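Local structure of OsmC family protein (5CML) at residues P137-R141 / L173-E177; A82-E86 / R167-F172; D65-L69 / R164-I168. The protein probably hydrolyses carboxyl esters as a serine esterase, this chain being its alpha/beta-hydrolase domain without the OsmC domain of the whole protein. All coordinates share one frame; numbering follows the deposited sequence.

Contact 1. Residues P137-R141 / L173-E177; sequences PAHVR and LEELE
Leu-173 sets its forked end against three residues of the short helix 137-141 and buries more surface here than any other residue. Its CG stands anti to the backbone N (chi1 -177°), which carries both methyls across to the other helix. Leu-173 CD1 lies 3.9 Å from Pro-137 CB and also meets CG1 of Val-140, leucine and valine approaching tip to tip. Leu-173 CD2 touches CG of Arg-141 at 3.8 Å, the aliphatic part of that chain crossing the leucine at about a right angle. One turn on, Leu-176 brings CD2 to 4.1 Å from Val-140 CG2; branched residues suit this buried side because each methyl can find a different neighbour. Pro-137, a residue well suited to the first turn of a helix, presents its ring, with CG 3.9 Å from Glu-177 CB.

The segments 137-141 and 173-177 run nearly antiparallel, their axes at 162° and 10.8 Å apart at closest approach. Both belong to the region joining strands 127-131 and 192-196 of the alpha/beta-hydrolase sheet. Val-140 and Leu-176 also rest on helix 110-118, through Leu-110 and Ala-117, which places this side of the contact against the helix that follows strand 104-108.

Charge is kept to the outer side. Arg-141 NH1 and Glu-177 OE1 form a long salt bridge of 3.7 Å, the oxygen lying at the edge of the guanidinium, near its plane, while the carboxylate plane is turned 84° from it. One guanidinium face lies over Pro-137 O and Ala-138 CA, and the length of arginine, bent at chi3, brings it within range of the glutamate.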
ATOM      1  N   PRO A 137      -8.579   6.584  12.469  1.00 22.21           N
ATOM      2  CA  PRO A 137      -7.893   5.949  13.595  1.00 22.89           C
ATOM      3  C   PRO A 137      -8.733   4.946  14.383  1.00 22.39           C
ATOM      4  O   PRO A 137      -8.184   3.980  14.882  1.00 24.06           O
ATOM      5  CB  PRO A 137      -7.507   7.154  14.473  1.00 23.73           C
ATOM      6  CG  PRO A 137      -7.254   8.229  13.476  1.00 22.99           C
ATOM      7  CD  PRO A 137      -8.327   8.038  12.438  1.00 22.13           C
ATOM      8  N   ALA A 138     -10.037   5.145  14.501  1.00 22.30           N
ATOM      9  CA  ALA A 138     -10.821   4.182  15.249  1.00 24.04           C
ATOM     10  C   ALA A 138     -10.719   2.791  14.621  1.00 23.45           C
ATOM     11  O   ALA A 138     -10.593   1.781  15.324  1.00 24.86           O
ATOM     12  CB  ALA A 138     -12.281   4.639  15.348  1.00 24.93           C
ATOM     13  N   HIS A 139     -10.730   2.731  13.296  1.00 22.54           N
ATOM     14  CA  HIS A 139     -10.691   1.440  12.625  1.00 22.50           C
ATOM     15  C   HIS A 139      -9.262   0.874  12.606  1.00 24.45           C
ATOM     16  O   HIS A 139      -9.078  -0.338  12.579  1.00 26.62           O
ATOM     17  CB  HIS A 139     -11.293   1.566  11.224  1.00 23.15           C
ATOM     18  CG  HIS A 139     -12.788   1.653  11.241  1.00 25.98           C
ATOM     19  ND1 HIS A 139     -13.467   2.852  11.260  1.00 28.97           N
ATOM     20  CD2 HIS A 139     -13.735   0.685  11.271  1.00 28.16           C
ATOM     21  CE1 HIS A 139     -14.769   2.616  11.301  1.00 30.95           C
ATOM     22  NE2 HIS A 139     -14.959   1.310  11.312  1.00 30.11           N
ATOM     23  N   VAL A 140      -8.256   1.732  12.672  1.00 23.85           N
ATOM     24  CA  VAL A 140      -6.899   1.246  12.891  1.00 23.28           C
ATOM     25  C   VAL A 140      -6.732   0.709  14.322  1.00 24.68           C
ATOM     26  O   VAL A 140      -6.117  -0.340  14.512  1.00 26.30           O
ATOM     27  CB  VAL A 140      -5.851   2.354  12.608  1.00 22.63           C
ATOM     28  CG1 VAL A 140      -4.437   1.864  12.921  1.00 24.63           C
ATOM     29  CG2 VAL A 140      -5.937   2.775  11.148  1.00 23.94           C
ATOM     30  N   ARG A 141      -7.261   1.415  15.323  1.00 24.71           N
ATOM     31  CA  ARG A 141      -7.164   0.947  16.708  1.00 25.57           C
ATOM     32  C   ARG A 141      -7.732  -0.447  16.909  1.00 28.43           C
ATOM     33  O   ARG A 141      -7.245  -1.207  17.749  1.00 29.81           O
ATOM     34  CB  ARG A 141      -7.856   1.920  17.662  1.00 26.64           C
ATOM     35  CG  ARG A 141      -7.029   3.150  17.924  1.00 28.05           C
ATOM     36  CD  ARG A 141      -7.541   3.933  19.115  1.00 29.55           C
ATOM     37  NE  ARG A 141      -8.859   4.516  18.883  1.00 30.83           N
ATOM     38  CZ  ARG A 141      -9.063   5.698  18.308  1.00 30.38           C
ATOM     39  NH1 ARG A 141      -8.025   6.422  17.858  1.00 32.06           N
ATOM     40  NH2 ARG A 141     -10.301   6.148  18.165  1.00 29.34           N
ATOM     41  N   LEU A 173       0.492   5.550  14.043  1.00 30.86           N
ATOM     42  CA  LEU A 173      -0.879   5.948  14.298  1.00 31.16           C
ATOM     43  C   LEU A 173      -0.920   7.374  14.778  1.00 27.01           C
ATOM     44  O   LEU A 173      -1.819   8.112  14.395  1.00 27.24           O
ATOM     45  CB  LEU A 173      -1.566   5.048  15.314  1.00 35.06           C
ATOM     46  CG  LEU A 173      -3.048   5.390  15.578  1.00 37.89           C
ATOM     47  CD1 LEU A 173      -3.872   5.672  14.312  1.00 36.70           C
ATOM     48  CD2 LEU A 173      -3.711   4.268  16.326  1.00 40.35           C
ATOM     49  N   GLU A 174       0.045   7.772  15.611  1.00 27.26           N
ATOM     50  CA  GLU A 174       0.102   9.161  16.062  1.00 27.79           C
ATOM     51  C   GLU A 174       0.156  10.148  14.906  1.00 25.76           C
ATOM     52  O   GLU A 174      -0.572  11.148  14.894  1.00 24.36           O
ATOM     53  CB  GLU A 174       1.304   9.388  16.976  1.00 30.59           C
ATOM     54  CG  GLU A 174       1.175   8.674  18.286  1.00 36.17           C
ATOM     55  CD  GLU A 174       2.309   8.990  19.248  1.00 40.91           C
ATOM     56  OE1 GLU A 174       3.102   9.916  18.974  1.00 43.27           O
ATOM     57  OE2 GLU A 174       2.403   8.301  20.281  1.00 41.50           O
ATOM     58  N   GLU A 175       1.032   9.873  13.944  1.00 26.22           N
ATOM     59  CA  GLU A 175       1.186  10.746  12.804  1.00 26.59           C
ATOM     60  C   GLU A 175      -0.026  10.712  11.889  1.00 25.15           C
ATOM     61  O   GLU A 175      -0.415  11.731  11.345  1.00 25.70           O
ATOM     62  CB  GLU A 175       2.459  10.359  12.037  1.00 30.84           C
ATOM     63  CG  GLU A 175       2.836  11.287  10.899  1.00 39.76           C
ATOM     64  CD  GLU A 175       4.241  11.022  10.363  1.00 45.03           C
ATOM     65  OE1 GLU A 175       4.939  10.117  10.896  1.00 44.15           O
ATOM     66  OE2 GLU A 175       4.654  11.729   9.405  1.00 48.61           O
ATOM     67  N   LEU A 176      -0.609   9.534  11.705  1.00 24.68           N
ATOM     68  CA  LEU A 176      -1.798   9.379  10.884  1.00 26.57           C
ATOM     69  C   LEU A 176      -2.964  10.173  11.459  1.00 25.27           C
ATOM     70  O   LEU A 176      -3.680  10.884  10.751  1.00 25.10           O
ATOM     71  CB  LEU A 176      -2.158   7.897  10.792  1.00 29.68           C
ATOM     72  CG  LEU A 176      -3.300   7.528   9.866  1.00 31.63           C
ATOM     73  CD1 LEU A 176      -2.878   7.807   8.434  1.00 32.10           C
ATOM     74  CD2 LEU A 176      -3.679   6.051  10.042  1.00 34.72           C
ATOM     75  N   GLU A 177      -3.119  10.082  12.775  1.00 24.04           N
ATOM     76  CA  GLU A 177      -4.164  10.795  13.474  1.00 24.16           C
ATOM     77  C   GLU A 177      -3.929  12.310  13.375  1.00 21.85           C
ATOM     78  O   GLU A 177      -4.866  13.083  13.151  1.00 22.38           O
ATOM     79  CB  GLU A 177      -4.205  10.285  14.909  1.00 25.76           C
ATOM     80  CG  GLU A 177      -5.175  10.947  15.804  1.00 29.16           C
ATOM     81  CD  GLU A 177      -5.310  10.207  17.135  1.00 34.30           C
ATOM     82  OE1 GLU A 177      -5.366   8.948  17.129  1.00 35.53           O
ATOM     83  OE2 GLU A 177      -5.340  10.889  18.188  1.00 35.96           O
TER

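Contact 2. Residues A82-E86 / R167-F172; sequences ATNFE and RIKKQF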
ATOM      1  N   ALA A  82      10.430  -2.244  12.422  1.00 42.34           N
ATOM      2  CA  ALA A  82       9.087  -1.702  12.603  1.00 41.50           C
ATOM      3  C   ALA A  82       8.883  -0.471  11.716  1.00 42.22           C
ATOM      4  O   ALA A  82       9.699   0.454  11.712  1.00 41.20           O
ATOM      5  CB  ALA A  82       8.847  -1.359  14.064  1.00 41.15           C
ATOM      6  N   THR A  83       7.787  -0.454  10.964  1.00 41.17           N
ATOM      7  CA  THR A  83       7.628   0.539   9.919  1.00 42.59           C
ATOM      8  C   THR A  83       7.025   1.866  10.371  1.00 40.07           C
ATOM      9  O   THR A  83       6.304   1.949  11.380  1.00 37.98           O
ATOM     10  CB  THR A  83       6.758  -0.003   8.794  1.00 44.20           C
ATOM     11  OG1 THR A  83       7.002   0.755   7.603  1.00 46.11           O
ATOM     12  CG2 THR A  83       5.281   0.081   9.165  1.00 44.95           C
ATOM     13  N   ASN A  84       7.334   2.901   9.594  1.00 38.92           N
ATOM     14  CA  ASN A  84       6.712   4.205   9.751  1.00 36.21           C
ATOM     15  C   ASN A  84       6.630   4.921   8.402  1.00 32.46           C
ATOM     16  O   ASN A  84       6.987   4.360   7.364  1.00 32.20           O
ATOM     17  CB  ASN A  84       7.477   5.039  10.774  1.00 37.57           C
ATOM     18  CG  ASN A  84       8.955   5.174  10.452  1.00 38.10           C
ATOM     19  OD1 ASN A  84       9.397   4.877   9.348  1.00 36.96           O
ATOM     20  ND2 ASN A  84       9.725   5.650  11.430  1.00 41.34           N
ATOM     21  N   PHE A  85       6.155   6.157   8.420  1.00 30.59           N
ATOM     22  CA  PHE A  85       6.028   6.947   7.203  1.00 29.12           C
ATOM     23  C   PHE A  85       7.363   7.225   6.526  1.00 28.76           C
ATOM     24  O   PHE A  85       7.443   7.216   5.288  1.00 27.58           O
ATOM     25  CB  PHE A  85       5.326   8.266   7.508  1.00 30.02           C
ATOM     26  CG  PHE A  85       3.853   8.122   7.652  1.00 32.79           C
ATOM     27  CD1 PHE A  85       3.085   7.757   6.566  1.00 34.82           C
ATOM     28  CD2 PHE A  85       3.240   8.309   8.864  1.00 36.43           C
ATOM     29  CE1 PHE A  85       1.723   7.610   6.686  1.00 37.35           C
ATOM     30  CE2 PHE A  85       1.860   8.172   8.991  1.00 37.83           C
ATOM     31  CZ  PHE A  85       1.108   7.814   7.899  1.00 37.25           C
ATOM     32  N   GLU A  86       8.406   7.460   7.323  1.00 29.48           N
ATOM     33  CA  GLU A  86       9.731   7.710   6.765  1.00 29.30           C
ATOM     34  C   GLU A  86      10.250   6.534   5.936  1.00 28.52           C
ATOM     35  O   GLU A  86      10.911   6.742   4.935  1.00 28.72           O
ATOM     36  CB  GLU A  86      10.735   8.034   7.873  1.00 33.08           C
ATOM     37  CG  GLU A  86      12.227   7.909   7.456  1.00 35.80           C
ATOM     38  CD  GLU A  86      12.606   8.553   6.095  1.00 36.02           C
ATOM     39  OE1 GLU A  86      11.888   9.434   5.561  1.00 34.72           O
ATOM     40  OE2 GLU A  86      13.647   8.145   5.546  1.00 35.36           O
ATOM     41  N   ARG A 167       4.795  -6.048  14.361  1.00 38.41           N
ATOM     42  CA  ARG A 167       5.030  -4.806  15.098  1.00 42.46           C
ATOM     43  C   ARG A 167       5.115  -3.616  14.167  1.00 45.17           C
ATOM     44  O   ARG A 167       5.593  -3.750  13.042  1.00 47.39           O
ATOM     45  CB  ARG A 167       6.334  -4.875  15.892  1.00 45.58           C
ATOM     46  CG  ARG A 167       6.475  -6.069  16.800  1.00 47.40           C
ATOM     47  CD  ARG A 167       7.946  -6.306  17.122  1.00 49.52           C
ATOM     48  NE  ARG A 167       8.413  -5.368  18.136  1.00 54.12           N
ATOM     49  CZ  ARG A 167       8.109  -5.463  19.427  1.00 56.70           C
ATOM     50  NH1 ARG A 167       7.328  -6.452  19.849  1.00 57.87           N
ATOM     51  NH2 ARG A 167       8.571  -4.566  20.291  1.00 57.43           N
ATOM     52  N   ILE A 168       4.673  -2.455  14.641  1.00 47.22           N
ATOM     53  CA  ILE A 168       4.930  -1.188  13.956  1.00 46.85           C
ATOM     54  C   ILE A 168       5.198  -0.084  14.987  1.00 47.09           C
ATOM     55  O   ILE A 168       4.883  -0.241  16.167  1.00 45.79           O
ATOM     56  CB  ILE A 168       3.755  -0.762  13.047  1.00 48.15           C
ATOM     57  CG1 ILE A 168       2.480  -0.562  13.869  1.00 47.79           C
ATOM     58  CG2 ILE A 168       3.562  -1.786  11.948  1.00 49.94           C
ATOM     59  CD1 ILE A 168       1.394   0.190  13.099  1.00 49.81           C
ATOM     60  N   LYS A 169       5.777   1.028  14.544  1.00 46.66           N
ATOM     61  CA  LYS A 169       5.971   2.177  15.436  1.00 46.82           C
ATOM     62  C   LYS A 169       4.641   2.824  15.881  1.00 44.58           C
ATOM     63  O   LYS A 169       3.723   3.011  15.073  1.00 43.26           O
ATOM     64  CB  LYS A 169       6.848   3.227  14.746  1.00 49.59           C
ATOM     65  CG  LYS A 169       8.222   2.713  14.316  1.00 53.58           C
ATOM     66  CD  LYS A 169       8.989   2.153  15.505  1.00 57.20           C
ATOM     67  CE  LYS A 169      10.488   2.130  15.261  1.00 59.32           C
ATOM     68  NZ  LYS A 169      11.239   1.712  16.490  1.00 60.80           N
ATOM     69  N   LYS A 170       4.531   3.152  17.169  1.00 45.70           N
ATOM     70  CA  LYS A 170       3.386   3.937  17.656  1.00 46.65           C
ATOM     71  C   LYS A 170       3.309   5.274  16.923  1.00 42.24           C
ATOM     72  O   LYS A 170       2.221   5.842  16.764  1.00 42.14           O
ATOM     73  CB  LYS A 170       3.473   4.182  19.163  1.00 51.74           C
ATOM     74  CG  LYS A 170       3.300   2.935  20.021  1.00 56.70           C
ATOM     75  CD  LYS A 170       3.482   3.265  21.506  1.00 59.74           C
ATOM     76  CE  LYS A 170       3.799   2.027  22.337  1.00 61.84           C
ATOM     77  NZ  LYS A 170       4.001   2.344  23.786  1.00 63.81           N
ATOM     78  N   GLN A 171       4.464   5.755  16.468  1.00 38.75           N
ATOM     79  CA  GLN A 171       4.551   6.980  15.680  1.00 39.85           C
ATOM     80  C   GLN A 171       3.629   6.915  14.459  1.00 36.71           C
ATOM     81  O   GLN A 171       3.086   7.936  14.040  1.00 36.33           O
ATOM     82  CB  GLN A 171       6.013   7.232  15.247  1.00 44.27           C
ATOM     83  CG  GLN A 171       6.226   8.473  14.366  1.00 49.31           C
ATOM     84  CD  GLN A 171       7.631   8.555  13.776  1.00 53.64           C
ATOM     85  OE1 GLN A 171       8.273   7.534  13.515  1.00 56.13           O
ATOM     86  NE2 GLN A 171       8.111   9.776  13.565  1.00 53.91           N
ATOM     87  N   PHE A 172       3.435   5.721  13.898  1.00 35.63           N
ATOM     88  CA  PHE A 172       2.573   5.584  12.733  1.00 34.43           C
ATOM     89  C   PHE A 172       1.149   6.087  13.020  1.00 31.77           C
ATOM     90  O   PHE A 172       0.652   6.950  12.312  1.00 28.83           O
ATOM     91  CB  PHE A 172       2.522   4.126  12.253  1.00 35.68           C
ATOM     92  CG  PHE A 172       1.531   3.890  11.151  1.00 37.75           C
ATOM     93  CD1 PHE A 172       1.778   4.362   9.870  1.00 39.03           C
ATOM     94  CD2 PHE A 172       0.350   3.201  11.392  1.00 37.86           C
ATOM     95  CE1 PHE A 172       0.860   4.166   8.854  1.00 39.37           C
ATOM     96  CE2 PHE A 172      -0.570   2.994  10.370  1.00 38.65           C
ATOM     97  CZ  PHE A 172      -0.309   3.473   9.102  1.00 38.64           C
TER
HETATM   98  O   HOH W   1       6.465  -2.812  10.264  1.00 49.24           O
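Between Ala-82 and Ile-168 the backbones come within 4.4 Å, CA to CA; Lys-169 N gives a weak hydrogen bond to Thr-83 O, and a water accepts from Thr-83 N and donates to Arg-167 O. Thr-83 and Ile-168 point the same way, their CG2 methyls 3.8 Å apart. Lys-169 lays CD against Ala-82 CB, and its NZ forms a salt bridge with Glu-156.

Asn-84 is the N-cap of helix 85-98: with CG between the backbone N and the carbonyl carbon (chi1 55°), its amide stays close to the main chain, where OD1 accepts from Asp-87 N. Asn-84 ND2 donates to Gln-171 OE1 at 3.2 Å, a bent bond with the donor tilted from the carbonyl plane and the amide planes 69° apart. An alanine here would lose both bonds and is likely to leave the helix's first turn uncapped and Gln-171 OE1 without this donor.

Phe-172 CD1 lies over one face of the Phe-85 ring, toward its rim, with Phe-172 CE1 3.8 Å from Phe-85 CZ; the planes are inclined by 33°. Both touch Ala-114 of helix 110-118. The chemistry is split: directional but modest polar links at the helix beginnings, apolar aromatic packing in the buried part.

Contact 3. Residues D65-L69 / R164-I168; sequences DFTGL and RPFRI
Thr-67 lies over one face of the Phe-166 ring, a CH-pi contact in which the threonine CB stands 3.8 Å from the ring centroid and 17° off the normal. From that CB the side chain divides. Thr-67 CG2 continues over the same ring to CE1 and CD1, 3.8 Å from Phe-166 CE1. OG1, placed between the backbone N and the carbonyl carbon (chi1 74°), turns back into its own loop: it donates to the syn lone pair of Asp-65 OD1 at 2.7 Å and accepts from Leu-69 N, closing an ST turn. OD1 also takes Thr-67 N from above the carboxylate plane, an Asx turn, within the type I turn from Asp-65 to Gly-68. Threonine suits the place by pairing a methyl for the ring with a hydroxyl that ties two turns together.

Leu-69 packs beside it: CD2 lies 3.7 Å from Phe-166 CB, while CD1 rests over one face of the Arg-164 guanidinium, the two chains sliding past each other in opposite directions; Leu-69 CB meets NH2 of that arginine at 3.6 Å. Gly-68, with its positive phi of 72°, completes the bend.

The water held between Thr-83 N and Arg-167 O also donates to Phe-66 O; a second donates to Thr-67 O, 2.6 Å away, and accepts weakly from Arg-167 N.

The loop follows strand 59-65 of the central sheet, whereas strand 166-169 is an edge of a small antiparallel sheet and pairs with strand 156-159, where Val-159 touches both Phe-166 and Ile-168. Phe-66 also packs on helix 110-118, touching Leu-110 and Ala-114.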
ATOM      1  N   ASP A  65       7.325  -4.362   2.064  1.00 25.21           N
ATOM      2  CA  ASP A  65       6.653  -5.101   3.124  1.00 26.21           C
ATOM      3  C   ASP A  65       6.419  -4.217   4.340  1.00 25.05           C
ATOM      4  O   ASP A  65       7.334  -3.953   5.130  1.00 26.16           O
ATOM      5  CB  ASP A  65       7.490  -6.319   3.510  1.00 28.66           C
ATOM      6  CG  ASP A  65       6.967  -7.022   4.733  1.00 32.10           C
ATOM      7  OD1 ASP A  65       5.749  -6.929   5.017  1.00 31.90           O
ATOM      8  OD2 ASP A  65       7.782  -7.676   5.412  1.00 35.16           O
ATOM      9  N   PHE A  66       5.174  -3.786   4.495  1.00 23.60           N
ATOM     10  CA  PHE A  66       4.818  -2.829   5.532  1.00 26.93           C
ATOM     11  C   PHE A  66       4.872  -3.459   6.917  1.00 28.07           C
ATOM     12  O   PHE A  66       4.960  -2.758   7.922  1.00 29.84           O
ATOM     13  CB  PHE A  66       3.419  -2.273   5.234  1.00 30.38           C
ATOM     14  CG  PHE A  66       3.048  -1.092   6.062  1.00 35.76           C
ATOM     15  CD1 PHE A  66       3.431   0.186   5.688  1.00 37.26           C
ATOM     16  CD2 PHE A  66       2.323  -1.259   7.227  1.00 39.26           C
ATOM     17  CE1 PHE A  66       3.084   1.297   6.486  1.00 38.19           C
ATOM     18  CE2 PHE A  66       1.972  -0.162   8.011  1.00 40.35           C
ATOM     19  CZ  PHE A  66       2.353   1.111   7.630  1.00 40.68           C
ATOM     20  N   THR A  67       4.811  -4.787   6.974  1.00 29.60           N
ATOM     21  CA  THR A  67       4.744  -5.485   8.252  1.00 31.50           C
ATOM     22  C   THR A  67       6.093  -5.632   8.932  1.00 34.60           C
ATOM     23  O   THR A  67       6.149  -5.878  10.131  1.00 37.23           O
ATOM     24  CB  THR A  67       4.186  -6.901   8.098  1.00 31.07           C
ATOM     25  OG1 THR A  67       5.195  -7.715   7.493  1.00 33.11           O
ATOM     26  CG2 THR A  67       2.905  -6.921   7.259  1.00 29.61           C
ATOM     27  N   GLY A  68       7.179  -5.513   8.169  1.00 34.59           N
ATOM     28  CA  GLY A  68       8.509  -5.771   8.705  1.00 38.15           C
ATOM     29  C   GLY A  68       8.801  -7.245   8.981  1.00 40.94           C
ATOM     30  O   GLY A  68       9.872  -7.588   9.484  1.00 42.44           O
ATOM     31  N   LEU A  69       7.862  -8.126   8.649  1.00 42.38           N
ATOM     32  CA  LEU A  69       8.049  -9.557   8.891  1.00 45.13           C
ATOM     33  C   LEU A  69       9.087 -10.162   7.950  1.00 50.31           C
ATOM     34  O   LEU A  69       9.626 -11.237   8.221  1.00 52.34           O
ATOM     35  CB  LEU A  69       6.720 -10.308   8.740  1.00 44.19           C
ATOM     36  CG  LEU A  69       5.628  -9.976   9.758  1.00 43.95           C
ATOM     37  CD1 LEU A  69       4.287 -10.630   9.354  1.00 44.76           C
ATOM     38  CD2 LEU A  69       6.058 -10.409  11.160  1.00 44.23           C
ATOM     39  N   ARG A 164      -0.434 -13.680  10.546  1.00 28.19           N
ATOM     40  CA  ARG A 164       0.744 -13.546  11.392  1.00 28.97           C
ATOM     41  C   ARG A 164       0.749 -12.115  11.954  1.00 27.51           C
ATOM     42  O   ARG A 164       0.688 -11.157  11.186  1.00 26.60           O
ATOM     43  CB  ARG A 164       2.021 -13.817  10.605  1.00 34.43           C
ATOM     44  CG  ARG A 164       2.186 -15.250  10.107  1.00 43.58           C
ATOM     45  CD  ARG A 164       3.085 -15.311   8.865  1.00 51.18           C
ATOM     46  NE  ARG A 164       4.376 -14.658   9.082  1.00 58.72           N
ATOM     47  CZ  ARG A 164       5.291 -14.457   8.133  1.00 64.15           C
ATOM     48  NH1 ARG A 164       5.068 -14.847   6.882  1.00 65.52           N
ATOM     49  NH2 ARG A 164       6.437 -13.863   8.432  1.00 66.25           N
ATOM     50  N   PRO A 165       0.803 -11.962  13.287  1.00 28.29           N
ATOM     51  CA  PRO A 165       0.835 -10.598  13.813  1.00 28.39           C
ATOM     52  C   PRO A 165       2.195  -9.938  13.603  1.00 28.53           C
ATOM     53  O   PRO A 165       3.181 -10.633  13.338  1.00 29.72           O
ATOM     54  CB  PRO A 165       0.536 -10.789  15.309  1.00 29.77           C
ATOM     55  CG  PRO A 165       0.971 -12.172  15.611  1.00 30.77           C
ATOM     56  CD  PRO A 165       0.749 -12.969  14.362  1.00 29.95           C
ATOM     57  N   PHE A 166       2.256  -8.615  13.729  1.00 28.37           N
ATOM     58  CA  PHE A 166       3.520  -7.914  13.519  1.00 30.67           C
ATOM     59  C   PHE A 166       3.602  -6.635  14.332  1.00 34.14           C
ATOM     60  O   PHE A 166       2.621  -6.202  14.925  1.00 32.77           O
ATOM     61  CB  PHE A 166       3.735  -7.616  12.021  1.00 30.79           C
ATOM     62  CG  PHE A 166       2.675  -6.739  11.386  1.00 30.80           C
ATOM     63  CD1 PHE A 166       1.531  -7.300  10.848  1.00 29.22           C
ATOM     64  CD2 PHE A 166       2.857  -5.363  11.277  1.00 31.34           C
ATOM     65  CE1 PHE A 166       0.571  -6.512  10.234  1.00 27.18           C
ATOM     66  CE2 PHE A 166       1.898  -4.563  10.652  1.00 30.54           C
ATOM     67  CZ  PHE A 166       0.753  -5.138  10.143  1.00 29.41           C
ATOM     68  N   ARG A 167       4.795  -6.048  14.361  1.00 38.41           N
ATOM     69  CA  ARG A 167       5.030  -4.806  15.098  1.00 42.46           C
ATOM     70  C   ARG A 167       5.115  -3.616  14.167  1.00 45.17           C
ATOM     71  O   ARG A 167       5.593  -3.750  13.042  1.00 47.39           O
ATOM     72  CB  ARG A 167       6.334  -4.875  15.892  1.00 45.58           C
ATOM     73  CG  ARG A 167       6.475  -6.069  16.800  1.00 47.40           C
ATOM     74  CD  ARG A 167       7.946  -6.306  17.122  1.00 49.52           C
ATOM     75  NE  ARG A 167       8.413  -5.368  18.136  1.00 54.12           N
ATOM     76  CZ  ARG A 167       8.109  -5.463  19.427  1.00 56.70           C
ATOM     77  NH1 ARG A 167       7.328  -6.452  19.849  1.00 57.87           N
ATOM     78  NH2 ARG A 167       8.571  -4.566  20.291  1.00 57.43           N
ATOM     79  N   ILE A 168       4.673  -2.455  14.641  1.00 47.22           N
ATOM     80  CA  ILE A 168       4.930  -1.188  13.956  1.00 46.85           C
ATOM     81  C   ILE A 168       5.198  -0.084  14.987  1.00 47.09           C
ATOM     82  O   ILE A 168       4.883  -0.241  16.167  1.00 45.79           O
ATOM     83  CB  ILE A 168       3.755  -0.762  13.047  1.00 48.15           C
ATOM     84  CG1 ILE A 168       2.480  -0.562  13.869  1.00 47.79           C
ATOM     85  CG2 ILE A 168       3.562  -1.786  11.948  1.00 49.94           C
ATOM     86  CD1 ILE A 168       1.394   0.190  13.099  1.00 49.81           C
TER
HETATM   87  O   HOH W   1       6.465  -2.812  10.264  1.00 49.24           O
HETATM   88  O   HOH W   2       7.314  -6.737  12.332  1.00 40.23           O

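Strand 166-169 and the following helix 170-179 tie the three contacts together. Contacts 2 and 3 share Arg-167, Ile-168 and a water, and their centres are about 10 Å apart; Phe-172 of contact 2 meets Phe-66 of contact 3 edge-to-face, with Phe-172 CE1 3.6 Å from Phe-66 CZ. Contact 1 adjoins contact 2 through Phe-85, whose CE2 is 3.9 Å from Leu-176 N, but stays about 6 Å from contact 3 at the nearest atoms. The probable active site, a Ser-109, His-229 and Asp-200 triad with its serine on a nucleophile elbow, lies close to this group: Phe-66 touches elbow residues, while Phe-172 lies near the elbow and Phe-166 near the triad.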